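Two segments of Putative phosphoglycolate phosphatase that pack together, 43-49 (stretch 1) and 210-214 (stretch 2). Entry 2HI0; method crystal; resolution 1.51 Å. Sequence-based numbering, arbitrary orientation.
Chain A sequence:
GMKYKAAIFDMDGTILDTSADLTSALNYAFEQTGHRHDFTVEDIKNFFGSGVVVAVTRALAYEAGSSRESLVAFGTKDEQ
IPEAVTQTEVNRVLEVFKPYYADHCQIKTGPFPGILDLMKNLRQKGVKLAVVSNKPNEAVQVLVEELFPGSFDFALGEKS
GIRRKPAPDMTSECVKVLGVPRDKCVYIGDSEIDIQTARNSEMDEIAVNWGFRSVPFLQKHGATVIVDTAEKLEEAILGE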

# COMPACT_ATOMS: atom_id res chain seq x y z
N ASP A 43 5.36 -14.45 0.78
CA ASP A 43 6.56 -13.81 0.25
C ASP A 43 6.16 -12.41 -0.23
O ASP A 43 6.83 -11.40 0.05
CB ASP A 43 7.16 -14.60 -0.92
CG ASP A 43 7.80 -15.92 -0.50
OD1 ASP A 43 8.34 -16.03 0.63
OD2 ASP A 43 7.80 -16.83 -1.36
N ILE A 44 5.07 -12.35 -0.98
CA ILE A 44 4.64 -11.08 -1.56
C ILE A 44 4.35 -10.02 -0.48
O ILE A 44 4.59 -8.84 -0.68
CB ILE A 44 3.41 -11.27 -2.54
CG1 ILE A 44 3.91 -11.39 -3.98
CG2 ILE A 44 2.37 -10.19 -2.39
CD1 ILE A 44 4.76 -12.63 -4.25
N LYS A 45 3.81 -10.45 0.66
CA LYS A 45 3.56 -9.54 1.79
C LYS A 45 4.83 -8.93 2.36
O LYS A 45 4.78 -7.85 2.98
CB LYS A 45 2.75 -10.26 2.86
CG LYS A 45 1.36 -10.65 2.42
CD LYS A 45 0.63 -11.43 3.48
CE LYS A 45 -0.83 -11.59 3.12
NZ LYS A 45 -1.52 -12.59 4.01
N ASN A 46 5.95 -9.60 2.12
CA ASN A 46 7.29 -9.08 2.48
C ASN A 46 7.92 -8.23 1.37
O ASN A 46 8.86 -7.47 1.61
CB ASN A 46 8.25 -10.22 2.82
CG ASN A 46 8.00 -10.82 4.17
OD1 ASN A 46 8.61 -10.41 5.17
ND2 ASN A 46 7.10 -11.79 4.21
N PHE A 47 7.44 -8.36 0.14
CA PHE A 47 8.04 -7.59 -0.94
C PHE A 47 7.42 -6.23 -1.17
O PHE A 47 8.10 -5.27 -1.41
CB PHE A 47 8.02 -8.35 -2.26
CG PHE A 47 8.68 -9.73 -2.22
CD1 PHE A 47 9.68 -10.05 -1.31
CD2 PHE A 47 8.29 -10.69 -3.16
CE1 PHE A 47 10.23 -11.32 -1.31
CE2 PHE A 47 8.84 -11.92 -3.18
CZ PHE A 47 9.83 -12.23 -2.25
N PHE A 48 6.10 -6.17 -1.10
CA PHE A 48 5.39 -4.93 -1.46
C PHE A 48 5.25 -3.98 -0.24
O PHE A 48 5.53 -4.38 0.89
CB PHE A 48 4.07 -5.33 -2.14
CG PHE A 48 4.27 -5.84 -3.53
CD1 PHE A 48 4.34 -4.95 -4.59
CD2 PHE A 48 4.47 -7.18 -3.81
CE1 PHE A 48 4.56 -5.39 -5.86
CE2 PHE A 48 4.71 -7.61 -5.10
CZ PHE A 48 4.76 -6.71 -6.11
N GLY A 49 4.89 -2.71 -0.49
CA GLY A 49 4.76 -1.65 0.53
C GLY A 49 5.52 -0.38 0.15
O GLY A 49 5.10 0.76 0.46
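Stretch 2 (210-214) WGFRS

The contact between these two segments is a small, largely apolar one, in which a single aromatic side chain from an irregular loop settles against the last turn of a helix and a water bridges the polar margin. It illustrates a general principle: residues far apart in sequence, here at least 164 positions, can meet through apolar packing and a bridging water, with no direct hydrogen bond between them. The two stretches together bury 301 Å² of surface.

Stretch 1 supplies the end of a helix that begins earlier in the chain. Its backbone is still held in the helical pattern by Phe 47 N to Ile 44 O at 3.0 Å and Phe 48 N to Ile 44 O at 3.1 Å, but Phe 48 itself, with a psi of 165°, is the first residue to leave helical angles. Gly 49 follows with a positive phi of 130°, a conformation in which a CB would be jammed against the preceding carbonyl oxygen. Stretch 2 has no regular secondary structure, so no helix or strand axis is available to define a crossing angle. Its chain runs roughly crosswise to stretch 1, and the nearest pair of CA atoms, those of Lys 45 and Phe 212, lies 4.7 Å apart.

Phe 212 is the centre of the arrangement. Its CB lies 3.5 Å from Lys 45 O, bringing the base of the side chain close to the helix backbone. From there the ring, with chi1 in the m rotamer, receives the aliphatic part of Lys 45 over one face: Lys 45 CG stands 4.2 Å from the ring centroid, 26° off the normal, as expected for a CH-pi contact. The extended lysine chain thus offers its methylenes to the ring, while its NZ finds a hydrogen bond just outside the stretches. Near the plane of the same ring, at its edge, Phe 48 CB approaches Phe 212 CE2 at 4.0 Å, so that the aromatic side chain is contacted by residues from both the final helical turn and the exit from it.

Arg 213 extends the contact differently. Its CA-to-CB bond points away from stretch 1, yet the end of the side chain comes nearer, and Asn 46 OD1 lies 3.9 Å from Arg 213 NH1 at the edge of the guanidinium. The polar link is made through water 1, which donates to Asn 46 O at 2.7 Å and accepts from Arg 213 NH2 at 2.8 Å.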

# COMPACT_ATOMS: atom_id res chain seq x y z
N TRP A 210 -5.08 -6.64 9.08
CA TRP A 210 -5.50 -7.62 8.08
C TRP A 210 -4.68 -7.51 6.79
O TRP A 210 -5.04 -8.16 5.79
CB TRP A 210 -7.00 -7.53 7.80
CG TRP A 210 -7.50 -6.21 7.38
CD1 TRP A 210 -7.48 -5.71 6.12
CD2 TRP A 210 -8.14 -5.24 8.21
NE1 TRP A 210 -8.03 -4.45 6.10
CE2 TRP A 210 -8.48 -4.16 7.37
CE3 TRP A 210 -8.43 -5.15 9.58
CZ2 TRP A 210 -9.11 -3.02 7.87
CZ3 TRP A 210 -9.07 -4.10 10.04
CH2 TRP A 210 -9.40 -3.00 9.21
N GLY A 211 -3.58 -6.76 6.85
CA GLY A 211 -2.76 -6.55 5.70
C GLY A 211 -1.42 -7.29 5.71
O GLY A 211 -1.36 -8.44 6.18
N PHE A 212 -0.38 -6.64 5.19
CA PHE A 212 0.86 -7.33 4.87
C PHE A 212 1.85 -7.44 6.04
O PHE A 212 2.82 -8.23 5.93
CB PHE A 212 1.56 -6.68 3.69
CG PHE A 212 0.82 -6.81 2.37
CD1 PHE A 212 -0.46 -7.30 2.27
CD2 PHE A 212 1.45 -6.39 1.21
CE1 PHE A 212 -1.11 -7.37 1.05
CE2 PHE A 212 0.83 -6.46 -0.00
CZ PHE A 212 -0.43 -6.95 -0.11
N ARG A 213 1.66 -6.68 7.14
CA ARG A 213 2.55 -6.78 8.31
C ARG A 213 1.78 -7.29 9.52
O ARG A 213 0.56 -7.05 9.69
CB ARG A 213 3.14 -5.42 8.64
CG ARG A 213 3.99 -4.75 7.56
CD ARG A 213 5.17 -5.60 7.11
NE ARG A 213 6.23 -4.87 6.44
CZ ARG A 213 7.31 -5.44 5.89
NH1 ARG A 213 7.44 -6.78 5.86
NH2 ARG A 213 8.27 -4.67 5.36
N SER A 214 2.51 -7.97 10.39
CA SER A 214 2.00 -8.54 11.62
C SER A 214 1.85 -7.46 12.71
O SER A 214 2.45 -6.38 12.65
CB SER A 214 2.96 -9.61 12.13
OG SER A 214 4.11 -9.02 12.74
O HOH W 1 10.01 -6.32 3.82